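Local coordinates for assembly chaperone of ribosomal protein L4 (Acl4) (Chaetomium thermophilum, PDB 5TQB) that probably acts as a dedicated chaperone that binds newly made ribosomal protein L4 with its tetratricopeptide repeats and escorts it toward ribosome assembly, at residues Q50-E54 / L55-D59; F88-L91 / A92-E96; D101-A104 / W105-G109. All coordinates share one frame; numbering follows the deposited sequence.

Interaction 1: Q50-E54 / L55-D59; sequences QIHVE and LGDID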
ATOM      1  N   GLN B  50      -4.964   5.751 -17.733  1.00 59.86           N
ATOM      2  CA  GLN B  50      -4.988   5.076 -16.434  1.00 61.26           C
ATOM      3  C   GLN B  50      -5.155   3.572 -16.610  1.00 62.19           C
ATOM      4  O   GLN B  50      -4.492   2.782 -15.941  1.00 68.02           O
ATOM      5  CB  GLN B  50      -6.155   5.571 -15.571  1.00 62.34           C
ATOM      6  CG  GLN B  50      -6.155   7.053 -15.247  1.00 68.31           C
ATOM      7  CD  GLN B  50      -7.475   7.523 -14.644  1.00 70.37           C
ATOM      8  OE1 GLN B  50      -8.417   6.748 -14.504  1.00 74.53           O
ATOM      9  NE2 GLN B  50      -7.542   8.800 -14.288  1.00 70.34           N
ATOM     10  N   ILE B  51      -6.056   3.185 -17.505  1.00 58.75           N
ATOM     11  CA  ILE B  51      -6.396   1.780 -17.685  1.00 60.78           C
ATOM     12  C   ILE B  51      -5.200   0.991 -18.185  1.00 61.86           C
ATOM     13  O   ILE B  51      -4.911  -0.094 -17.687  1.00 59.52           O
ATOM     14  CB  ILE B  51      -7.578   1.608 -18.663  1.00 58.81           C
ATOM     15  CG1 ILE B  51      -8.860   2.146 -18.028  1.00 61.75           C
ATOM     16  CG2 ILE B  51      -7.776   0.137 -19.033  1.00 56.73           C
ATOM     17  CD1 ILE B  51     -10.005   2.377 -19.020  1.00 61.49           C
ATOM     18  N   HIS B  52      -4.503   1.542 -19.169  1.00 65.39           N
ATOM     19  CA  HIS B  52      -3.372   0.846 -19.755  1.00 66.83           C
ATOM     20  C   HIS B  52      -2.146   0.878 -18.842  1.00 68.37           C
ATOM     21  O   HIS B  52      -1.253   0.044 -18.972  1.00 68.25           O
ATOM     22  CB  HIS B  52      -3.073   1.409 -21.142  1.00 67.45           C
ATOM     23  CG  HIS B  52      -4.060   0.970 -22.178  1.00 74.22           C
ATOM     24  ND1 HIS B  52      -5.313   1.531 -22.299  1.00 73.92           N
ATOM     25  CD2 HIS B  52      -3.990  -0.001 -23.119  1.00 76.35           C
ATOM     26  CE1 HIS B  52      -5.965   0.937 -23.282  1.00 75.10           C
ATOM     27  NE2 HIS B  52      -5.185   0.004 -23.796  1.00 76.23           N
ATOM     28  N   VAL B  53      -2.113   1.826 -17.910  1.00 67.80           N
ATOM     29  CA  VAL B  53      -1.079   1.835 -16.880  1.00 67.56           C
ATOM     30  C   VAL B  53      -1.320   0.657 -15.956  1.00 69.35           C
ATOM     31  O   VAL B  53      -0.403  -0.093 -15.632  1.00 70.28           O
ATOM     32  CB  VAL B  53      -1.095   3.151 -16.061  1.00 64.31           C
ATOM     33  CG1 VAL B  53      -0.622   2.932 -14.620  1.00 65.90           C
ATOM     34  CG2 VAL B  53      -0.247   4.208 -16.741  1.00 60.02           C
ATOM     35  N   GLU B  54      -2.568   0.503 -15.533  1.00 70.46           N
ATOM     36  CA  GLU B  54      -2.940  -0.580 -14.639  1.00 72.31           C
ATOM     37  C   GLU B  54      -2.750  -1.935 -15.320  1.00 71.20           C
ATOM     38  O   GLU B  54      -2.566  -2.948 -14.648  1.00 71.29           O
ATOM     39  CB  GLU B  54      -4.389  -0.411 -14.180  1.00 75.27           C
ATOM     40  CG  GLU B  54      -4.664   0.930 -13.511  1.00 78.45           C
ATOM     41  CD  GLU B  54      -4.921   0.810 -12.019  1.00 82.00           C
ATOM     42  OE1 GLU B  54      -4.516   1.723 -11.266  1.00 85.63           O
ATOM     43  OE2 GLU B  54      -5.536  -0.192 -11.599  1.00 81.33           O
ATOM     44  N   LEU B  55      -2.786  -1.945 -16.651  1.00 70.52           N
ATOM     45  CA  LEU B  55      -2.578  -3.171 -17.422  1.00 70.15           C
ATOM     46  C   LEU B  55      -1.098  -3.498 -17.615  1.00 70.61           C
ATOM     47  O   LEU B  55      -0.750  -4.602 -18.033  1.00 70.07           O
ATOM     48  CB  LEU B  55      -3.234  -3.056 -18.799  1.00 69.64           C
ATOM     49  CG  LEU B  55      -4.755  -3.215 -18.889  1.00 69.69           C
ATOM     50  CD1 LEU B  55      -5.221  -2.987 -20.327  1.00 67.11           C
ATOM     51  CD2 LEU B  55      -5.204  -4.584 -18.388  1.00 70.05           C
ATOM     52  N   GLY B  56      -0.233  -2.531 -17.330  1.00 71.55           N
ATOM     53  CA  GLY B  56       1.192  -2.706 -17.528  1.00 73.63           C
ATOM     54  C   GLY B  56       1.637  -2.399 -18.948  1.00 76.13           C
ATOM     55  O   GLY B  56       2.799  -2.613 -19.293  1.00 79.65           O
ATOM     56  N   ASP B  57       0.716  -1.906 -19.775  1.00 75.54           N
ATOM     57  CA  ASP B  57       1.054  -1.479 -21.132  1.00 78.86           C
ATOM     58  C   ASP B  57       1.471  -0.013 -21.124  1.00 77.96           C
ATOM     59  O   ASP B  57       0.660   0.882 -21.354  1.00 77.22           O
ATOM     60  CB  ASP B  57      -0.124  -1.686 -22.087  1.00 82.66           C
ATOM     61  CG  ASP B  57       0.260  -1.453 -23.543  1.00 88.59           C
ATOM     62  OD1 ASP B  57      -0.469  -1.932 -24.438  1.00 90.77           O
ATOM     63  OD2 ASP B  57       1.298  -0.800 -23.794  1.00 90.38           O
ATOM     64  N   ILE B  58       2.752   0.216 -20.866  1.00 79.39           N
ATOM     65  CA  ILE B  58       3.289   1.557 -20.685  1.00 78.16           C
ATOM     66  C   ILE B  58       3.261   2.368 -21.975  1.00 75.92           C
ATOM     67  O   ILE B  58       3.004   3.569 -21.955  1.00 73.12           O
ATOM     68  CB  ILE B  58       4.751   1.486 -20.173  1.00 75.67           C
ATOM     69  CG1 ILE B  58       4.832   0.660 -18.887  1.00 76.86           C
ATOM     70  CG2 ILE B  58       5.319   2.873 -19.930  1.00 74.58           C
ATOM     71  CD1 ILE B  58       3.928   1.143 -17.764  1.00 77.40           C
ATOM     72  N   ASP B  59       3.536   1.713 -23.095  1.00 79.67           N
ATOM     73  CA  ASP B  59       3.642   2.416 -24.367  1.00 84.11           C
ATOM     74  C   ASP B  59       2.279   2.883 -24.869  1.00 79.74           C
ATOM     75  O   ASP B  59       2.169   3.937 -25.496  1.00 79.51           O
ATOM     76  CB  ASP B  59       4.325   1.531 -25.407  1.00 92.07           C
ATOM     77  CG  ASP B  59       5.749   1.176 -25.022  1.00 97.12           C
ATOM     78  OD1 ASP B  59       6.649   2.014 -25.249  1.00 99.41           O
ATOM     79  OD2 ASP B  59       5.970   0.065 -24.491  1.00 98.45           O
TER
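Leu55, Gly56 and Asp57 hydrogen-bond back through their amides to Ile51, Val53 and His52, tying the last turn of helix 41-54 to the residues that turn the chain into helix 58-71. Leu55 N gives a weak bond to Ile51 O, and Gly56 N reaches back to Val53 O at 3.0 Å, from above that carbonyl's plane (66° out of it). The third, from Asp57 N to His52 O (2.9 Å), is weak. Gly56 leaves the helix with a positive phi of 85°, which would jam a beta carbon against the preceding carbonyl oxygen.

Among the side chains the apolar contact is light. Leu55 lays its CB and CG over the end of the helix, CG resting 3.3 Å from Ile51 O, while its CD1 meets Ile51 CG2 at 4.2 Å. The same methyl approaches the His52 imidazole obliquely, Leu55 CD1 lying 4.3 Å from His52 CD2. Leu55 also packs on Ile20 and Glu21 of helix 20-32.

Polar groups mostly look elsewhere. The His52 ring, turned back beside its own backbone N (chi1 -75°), bonds through ND1 to Leu48 O, which helps fix its rotation; Asp57 OD1 lies near the ring's edge, 4.2 Å from His52 CD2. Asp57 instead swings CG opposite its backbone N, and OD2 accepts from Ala60 N, capping the new helix. Glu54, bent at chi2, spends both carboxylate oxygens on polar side chains of the chain of another protein.

A Schellman motif followed directly by an aspartate N-cap makes the tight interhelical turn between the two antiparallel helices of a tetratricopeptide repeat, consistent with the repeat predicted at 42-75.

Interaction 2: F88-L91 / A92-E96; sequences FLWL and AQLSE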
ATOM      1  N   PHE B  88      -0.044  15.115 -17.202  1.00 54.09           N
ATOM      2  CA  PHE B  88       1.292  15.703 -17.255  1.00 57.58           C
ATOM      3  C   PHE B  88       2.239  14.923 -16.357  1.00 57.11           C
ATOM      4  O   PHE B  88       3.382  14.651 -16.727  1.00 57.60           O
ATOM      5  CB  PHE B  88       1.263  17.172 -16.824  1.00 59.66           C
ATOM      6  CG  PHE B  88       0.410  18.042 -17.699  1.00 61.34           C
ATOM      7  CD1 PHE B  88       0.860  18.452 -18.940  1.00 63.17           C
ATOM      8  CD2 PHE B  88      -0.844  18.448 -17.279  1.00 62.18           C
ATOM      9  CE1 PHE B  88       0.074  19.253 -19.749  1.00 64.95           C
ATOM     10  CE2 PHE B  88      -1.634  19.250 -18.080  1.00 63.71           C
ATOM     11  CZ  PHE B  88      -1.172  19.653 -19.317  1.00 64.42           C
ATOM     12  N   LEU B  89       1.747  14.555 -15.177  1.00 57.19           N
ATOM     13  CA  LEU B  89       2.560  13.881 -14.174  1.00 55.64           C
ATOM     14  C   LEU B  89       2.928  12.476 -14.628  1.00 56.11           C
ATOM     15  O   LEU B  89       4.042  12.009 -14.377  1.00 54.45           O
ATOM     16  CB  LEU B  89       1.827  13.834 -12.830  1.00 51.89           C
ATOM     17  CG  LEU B  89       1.280  15.177 -12.331  1.00 52.88           C
ATOM     18  CD1 LEU B  89       0.579  15.014 -10.989  1.00 53.57           C
ATOM     19  CD2 LEU B  89       2.375  16.233 -12.230  1.00 54.19           C
ATOM     20  N   TRP B  90       1.999  11.803 -15.304  1.00 54.53           N
ATOM     21  CA  TRP B  90       2.270  10.460 -15.803  1.00 54.19           C
ATOM     22  C   TRP B  90       3.282  10.470 -16.938  1.00 52.42           C
ATOM     23  O   TRP B  90       4.100   9.560 -17.044  1.00 49.20           O
ATOM     24  CB  TRP B  90       0.985   9.768 -16.264  1.00 56.54           C
ATOM     25  CG  TRP B  90       0.327   8.984 -15.174  1.00 59.50           C
ATOM     26  CD1 TRP B  90      -0.868   9.256 -14.576  1.00 58.88           C
ATOM     27  CD2 TRP B  90       0.836   7.809 -14.534  1.00 61.24           C
ATOM     28  NE1 TRP B  90      -1.137   8.320 -13.609  1.00 59.87           N
ATOM     29  CE2 TRP B  90      -0.108   7.418 -13.565  1.00 59.99           C
ATOM     30  CE3 TRP B  90       1.998   7.045 -14.691  1.00 61.45           C
ATOM     31  CZ2 TRP B  90       0.073   6.301 -12.754  1.00 61.65           C
ATOM     32  CZ3 TRP B  90       2.174   5.931 -13.885  1.00 61.93           C
ATOM     33  CH2 TRP B  90       1.216   5.570 -12.930  1.00 60.54           C
ATOM     34  N   LEU B  91       3.215  11.485 -17.795  1.00 55.71           N
ATOM     35  CA  LEU B  91       4.152  11.605 -18.910  1.00 54.12           C
ATOM     36  C   LEU B  91       5.570  11.831 -18.402  1.00 53.41           C
ATOM     37  O   LEU B  91       6.538  11.403 -19.036  1.00 52.87           O
ATOM     38  CB  LEU B  91       3.745  12.745 -19.837  1.00 54.10           C
ATOM     39  CG  LEU B  91       2.604  12.426 -20.805  1.00 56.60           C
ATOM     40  CD1 LEU B  91       2.048  13.704 -21.396  1.00 59.38           C
ATOM     41  CD2 LEU B  91       3.084  11.492 -21.910  1.00 55.78           C
ATOM     42  N   ALA B  92       5.676  12.497 -17.255  1.00 54.14           N
ATOM     43  CA  ALA B  92       6.961  12.754 -16.612  1.00 57.78           C
ATOM     44  C   ALA B  92       7.601  11.450 -16.139  1.00 58.86           C
ATOM     45  O   ALA B  92       8.798  11.238 -16.328  1.00 58.99           O
ATOM     46  CB  ALA B  92       6.779  13.709 -15.439  1.00 56.95           C
ATOM     47  N   GLN B  93       6.802  10.577 -15.531  1.00 59.37           N
ATOM     48  CA  GLN B  93       7.305   9.302 -15.030  1.00 62.45           C
ATOM     49  C   GLN B  93       7.568   8.317 -16.156  1.00 63.59           C
ATOM     50  O   GLN B  93       8.497   7.506 -16.086  1.00 64.35           O
ATOM     51  CB  GLN B  93       6.319   8.679 -14.048  1.00 67.27           C
ATOM     52  CG  GLN B  93       6.360   9.305 -12.672  1.00 71.51           C
ATOM     53  CD  GLN B  93       5.442   8.627 -11.666  1.00 75.10           C
ATOM     54  OE1 GLN B  93       5.245   9.142 -10.566  1.00 78.54           O
ATOM     55  NE2 GLN B  93       4.880   7.473 -12.030  1.00 74.98           N
ATOM     56  N   LEU B  94       6.746   8.397 -17.194  1.00 62.32           N
ATOM     57  CA  LEU B  94       6.838   7.477 -18.323  1.00 64.21           C
ATOM     58  C   LEU B  94       7.860   7.933 -19.360  1.00 61.04           C
ATOM     59  O   LEU B  94       8.118   7.228 -20.334  1.00 60.99           O
ATOM     60  CB  LEU B  94       5.459   7.313 -18.977  1.00 67.54           C
ATOM     61  CG  LEU B  94       4.560   6.234 -18.360  1.00 70.16           C
ATOM     62  CD1 LEU B  94       4.591   6.262 -16.835  1.00 74.28           C
ATOM     63  CD2 LEU B  94       3.121   6.344 -18.869  1.00 67.36           C
ATOM     64  N   SER B  95       8.445   9.107 -19.142  1.00 60.98           N
ATOM     65  CA  SER B  95       9.415   9.668 -20.077  1.00 60.30           C
ATOM     66  C   SER B  95      10.584   8.723 -20.294  1.00 59.79           C
ATOM     67  O   SER B  95      11.166   8.211 -19.340  1.00 56.68           O
ATOM     68  CB  SER B  95       9.942  11.003 -19.562  1.00 64.06           C
ATOM     69  OG  SER B  95      10.992  11.474 -20.391  1.00 67.00           O
ATOM     70  N   GLU B  96      10.917   8.501 -21.559  1.00 64.14           N
ATOM     71  CA  GLU B  96      11.971   7.570 -21.931  1.00 71.03           C
ATOM     72  C   GLU B  96      13.337   8.253 -21.868  1.00 73.95           C
ATOM     73  O   GLU B  96      14.362   7.591 -21.730  1.00 72.66           O
ATOM     74  CB  GLU B  96      11.712   6.993 -23.326  1.00 77.97           C
ATOM     75  CG  GLU B  96      11.260   8.017 -24.369  1.00 86.77           C
ATOM     76  CD  GLU B  96       9.745   8.214 -24.403  1.00 90.97           C
ATOM     77  OE1 GLU B  96       9.263   9.261 -23.915  1.00 87.55           O
ATOM     78  OE2 GLU B  96       9.039   7.322 -24.923  1.00 95.21           O
TER
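Phe88 O, Leu89 O and Trp90 O receive the amides of the next turn as helix 86-94 runs through 88-91 into 92-96. Ala92 N bonds to Phe88 O at 3.2 Å and, weakly, also to Leu89 O, which takes a second weak bond from Gln93 N. Leu94 N closes the series on Trp90 O at 2.9 Å, tilted 21° from the carbonyl plane. Ser95 has left helical geometry.

Leu94 folds back over the turn it closes, its CB and CD1 each 3.3 Å from Trp90 O. CD1 then meets the indole at its edge, in the ring plane, with Leu94 CD1 3.5 Å from Trp90 CE3. Gln93, extended beyond CG, brings its amide to the same six-membered ring, NE2 lying 3.6 Å from Trp90 CZ3 with amide and ring planes 70° apart. That NE2 bonds to the backbone of the chain of another protein. The indole is therefore bordered by Leu94 and Gln93 from its own helix, stacked on Tyr65 of helix 58-71, and met edge-to-face by an aromatic side chain of the other protein. Replacing Trp90 with an alanine is likely to leave Leu94 CD1 and the Gln93 amide without their aromatic neighbour and to open a gap between Tyr65 and the bound protein.

Ala92 carries just a methyl, CB 3.4 Å from Leu89 O, and is pressed on by Trp105 and Phe106 of helix 100-125. Ser95 OG turns anti to its backbone nitrogen (chi1 173°) and bonds to Asp101 OD2 and Gly98 N.

A short helix giving one face to its neighbours and another to a bound protein is characteristic of the ligand-binding surface of helical-repeat proteins such as this chaperone.

Interaction 3: D101-A104 / W105-G109; sequences DSVA and WFERG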
ATOM      1  N   ASP B 101      13.418  16.174 -19.432  1.00 71.95           N
ATOM      2  CA  ASP B 101      12.118  15.906 -20.036  1.00 72.27           C
ATOM      3  C   ASP B 101      11.063  15.608 -18.970  1.00 71.69           C
ATOM      4  O   ASP B 101       9.908  16.026 -19.094  1.00 70.88           O
ATOM      5  CB  ASP B 101      12.219  14.739 -21.020  1.00 73.53           C
ATOM      6  CG  ASP B 101      10.953  14.554 -21.839  1.00 76.87           C
ATOM      7  OD1 ASP B 101      10.717  15.361 -22.763  1.00 79.55           O
ATOM      8  OD2 ASP B 101      10.199  13.598 -21.567  1.00 76.81           O
ATOM      9  N   SER B 102      11.465  14.891 -17.922  1.00 68.20           N
ATOM     10  CA  SER B 102      10.561  14.580 -16.818  1.00 62.16           C
ATOM     11  C   SER B 102      10.240  15.824 -16.005  1.00 62.06           C
ATOM     12  O   SER B 102       9.085  16.062 -15.657  1.00 61.24           O
ATOM     13  CB  SER B 102      11.170  13.523 -15.902  1.00 57.22           C
ATOM     14  OG  SER B 102      11.266  12.279 -16.563  1.00 53.27           O
ATOM     15  N   VAL B 103      11.271  16.606 -15.694  1.00 61.19           N
ATOM     16  CA  VAL B 103      11.098  17.842 -14.941  1.00 60.18           C
ATOM     17  C   VAL B 103      10.174  18.812 -15.683  1.00 59.15           C
ATOM     18  O   VAL B 103       9.345  19.484 -15.068  1.00 58.12           O
ATOM     19  CB  VAL B 103      12.445  18.533 -14.691  1.00 57.84           C
ATOM     20  CG1 VAL B 103      12.236  19.877 -14.002  1.00 56.98           C
ATOM     21  CG2 VAL B 103      13.342  17.644 -13.849  1.00 58.64           C
ATOM     22  N   ALA B 104      10.336  18.884 -17.001  1.00 58.28           N
ATOM     23  CA  ALA B 104       9.505  19.746 -17.831  1.00 61.25           C
ATOM     24  C   ALA B 104       8.036  19.346 -17.707  1.00 63.23           C
ATOM     25  O   ALA B 104       7.171  20.195 -17.501  1.00 67.58           O
ATOM     26  CB  ALA B 104       9.957  19.678 -19.285  1.00 59.14           C
ATOM     27  N   TRP B 105       7.757  18.051 -17.820  1.00 60.92           N
ATOM     28  CA  TRP B 105       6.394  17.552 -17.663  1.00 60.75           C
ATOM     29  C   TRP B 105       5.860  17.803 -16.251  1.00 58.61           C
ATOM     30  O   TRP B 105       4.707  18.208 -16.075  1.00 55.11           O
ATOM     31  CB  TRP B 105       6.325  16.058 -17.988  1.00 60.99           C
ATOM     32  CG  TRP B 105       6.324  15.745 -19.454  1.00 62.10           C
ATOM     33  CD1 TRP B 105       7.233  14.987 -20.130  1.00 63.56           C
ATOM     34  CD2 TRP B 105       5.362  16.180 -20.425  1.00 63.61           C
ATOM     35  NE1 TRP B 105       6.899  14.922 -21.460  1.00 65.09           N
ATOM     36  CE2 TRP B 105       5.756  15.647 -21.669  1.00 64.50           C
ATOM     37  CE3 TRP B 105       4.207  16.968 -20.363  1.00 63.93           C
ATOM     38  CZ2 TRP B 105       5.037  15.876 -22.841  1.00 65.15           C
ATOM     39  CZ3 TRP B 105       3.496  17.197 -21.529  1.00 65.66           C
ATOM     40  CH2 TRP B 105       3.913  16.650 -22.751  1.00 66.71           C
ATOM     41  N   PHE B 106       6.703  17.566 -15.249  1.00 59.79           N
ATOM     42  CA  PHE B 106       6.317  17.762 -13.856  1.00 60.89           C
ATOM     43  C   PHE B 106       5.981  19.226 -13.604  1.00 64.23           C
ATOM     44  O   PHE B 106       5.026  19.539 -12.889  1.00 64.10           O
ATOM     45  CB  PHE B 106       7.452  17.334 -12.917  1.00 58.34           C
ATOM     46  CG  PHE B 106       7.509  15.851 -12.640  1.00 57.25           C
ATOM     47  CD1 PHE B 106       8.730  15.184 -12.622  1.00 58.84           C
ATOM     48  CD2 PHE B 106       6.362  15.130 -12.357  1.00 58.48           C
ATOM     49  CE1 PHE B 106       8.798  13.824 -12.353  1.00 55.76           C
ATOM     50  CE2 PHE B 106       6.422  13.772 -12.091  1.00 57.61           C
ATOM     51  CZ  PHE B 106       7.642  13.120 -12.088  1.00 56.66           C
ATOM     52  N   GLU B 107       6.778  20.118 -14.186  1.00 67.50           N
ATOM     53  CA  GLU B 107       6.582  21.551 -14.006  1.00 70.83           C
ATOM     54  C   GLU B 107       5.251  21.987 -14.598  1.00 66.13           C
ATOM     55  O   GLU B 107       4.523  22.770 -13.993  1.00 67.29           O
ATOM     56  CB  GLU B 107       7.729  22.344 -14.641  1.00 77.96           C
ATOM     57  CG  GLU B 107       8.964  22.454 -13.757  1.00 84.95           C
ATOM     58  CD  GLU B 107      10.098  23.231 -14.414  1.00 94.23           C
ATOM     59  OE1 GLU B 107       9.951  23.645 -15.585  1.00 97.10           O
ATOM     60  OE2 GLU B 107      11.143  23.427 -13.754  1.00 97.56           O
ATOM     61  N   ARG B 108       4.934  21.472 -15.781  1.00 64.01           N
ATOM     62  CA  ARG B 108       3.648  21.750 -16.407  1.00 64.33           C
ATOM     63  C   ARG B 108       2.510  21.282 -15.510  1.00 64.26           C
ATOM     64  O   ARG B 108       1.475  21.942 -15.410  1.00 65.63           O
ATOM     65  CB  ARG B 108       3.552  21.054 -17.763  1.00 65.97           C
ATOM     66  CG  ARG B 108       4.384  21.719 -18.849  1.00 66.62           C
ATOM     67  CD  ARG B 108       3.571  22.016 -20.093  1.00 71.52           C
ATOM     68  NE  ARG B 108       3.802  21.050 -21.164  1.00 73.56           N
ATOM     69  CZ  ARG B 108       2.944  20.809 -22.152  1.00 75.31           C
ATOM     70  NH1 ARG B 108       1.776  21.442 -22.200  1.00 71.86           N
ATOM     71  NH2 ARG B 108       3.246  19.923 -23.089  1.00 78.69           N
ATOM     72  N   GLY B 109       2.714  20.143 -14.853  1.00 61.25           N
ATOM     73  CA  GLY B 109       1.714  19.587 -13.962  1.00 59.33           C
ATOM     74  C   GLY B 109       1.562  20.416 -12.704  1.00 59.77           C
ATOM     75  O   GLY B 109       0.448  20.644 -12.223  1.00 60.57           O
TER
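Asp101 and Trp105, one turn apart, begin a regular alpha-helical stretch of helix 100-125, part of the all-helical fold of this repeat protein; four successive i to i+4 backbone bonds run through it. Asp101 O accepts from Trp105 N at 3.2 Å in a nearly straight bond (162° at the hydrogen). The carboxylate and the indole lie side by side, pointing the same way with their planes 85° apart, and Asp101 OD2 comes 3.6 Å from both Trp105 NE1 and Trp105 CD1. Its strongest partner is Ser95 OG in the loop after helix 86-94.

Ser102 O accepts from Phe106 N at 2.8 Å and also has that residue's ring beside it. With CG beside its own backbone nitrogen (chi1 -82°), the phenylalanine leans back along the helix and sets Phe106 CD1 3.2 Å from Ser102 O. The serine hydroxyl bonds to Ala92 O, so this turn is tied to helix 86-94. Phe106 itself packs on Ala151 and Val152 of helix 131-156, and on an aromatic side chain of the chain of another protein.

Val103 O bonds to Glu107 N, and the aliphatic part of the glutamate lies against that carbonyl. Val103 also faces Val152 and Val155, a hydrophobic join to helix 131-156. The glutamate chain, extended beyond CG, crosses the valine at a slant, and Val103 CG1 touches Glu107 OE2 at 3.7 Å.

Ala104, on the exposed side, adds the fourth bond, Arg108 N to Ala104 O at 3.1 Å. Arg108 then bends at chi2 and chi3, packing on Phe88 and Val69, while its CG stays against the helix, 3.5 Å from Ala104 O.

In the fold
Along the chain the three contacts come in series: 50-59 joins helix 41-54 to helix 58-71, interaction 2 lies at the end of helix 86-94, and 101-109 opens helix 100-125. Interaction 2 is the middle piece, its centre 13 Å from that of interaction 1 and 8 Å from that of interaction 3. Val53 packs on Trp90 and Ile58 on Leu94 on one side, whereas Ser95 with Asp101 and Ala92 with Ser102 make probable hydrogen bonds on the other. Interactions 1 and 3 do not touch, staying about 12 Å apart at nearest atoms. Consecutive helices pack on one another, and interactions 1 and 2 meet the other protein broadly, interaction 3 through Phe106.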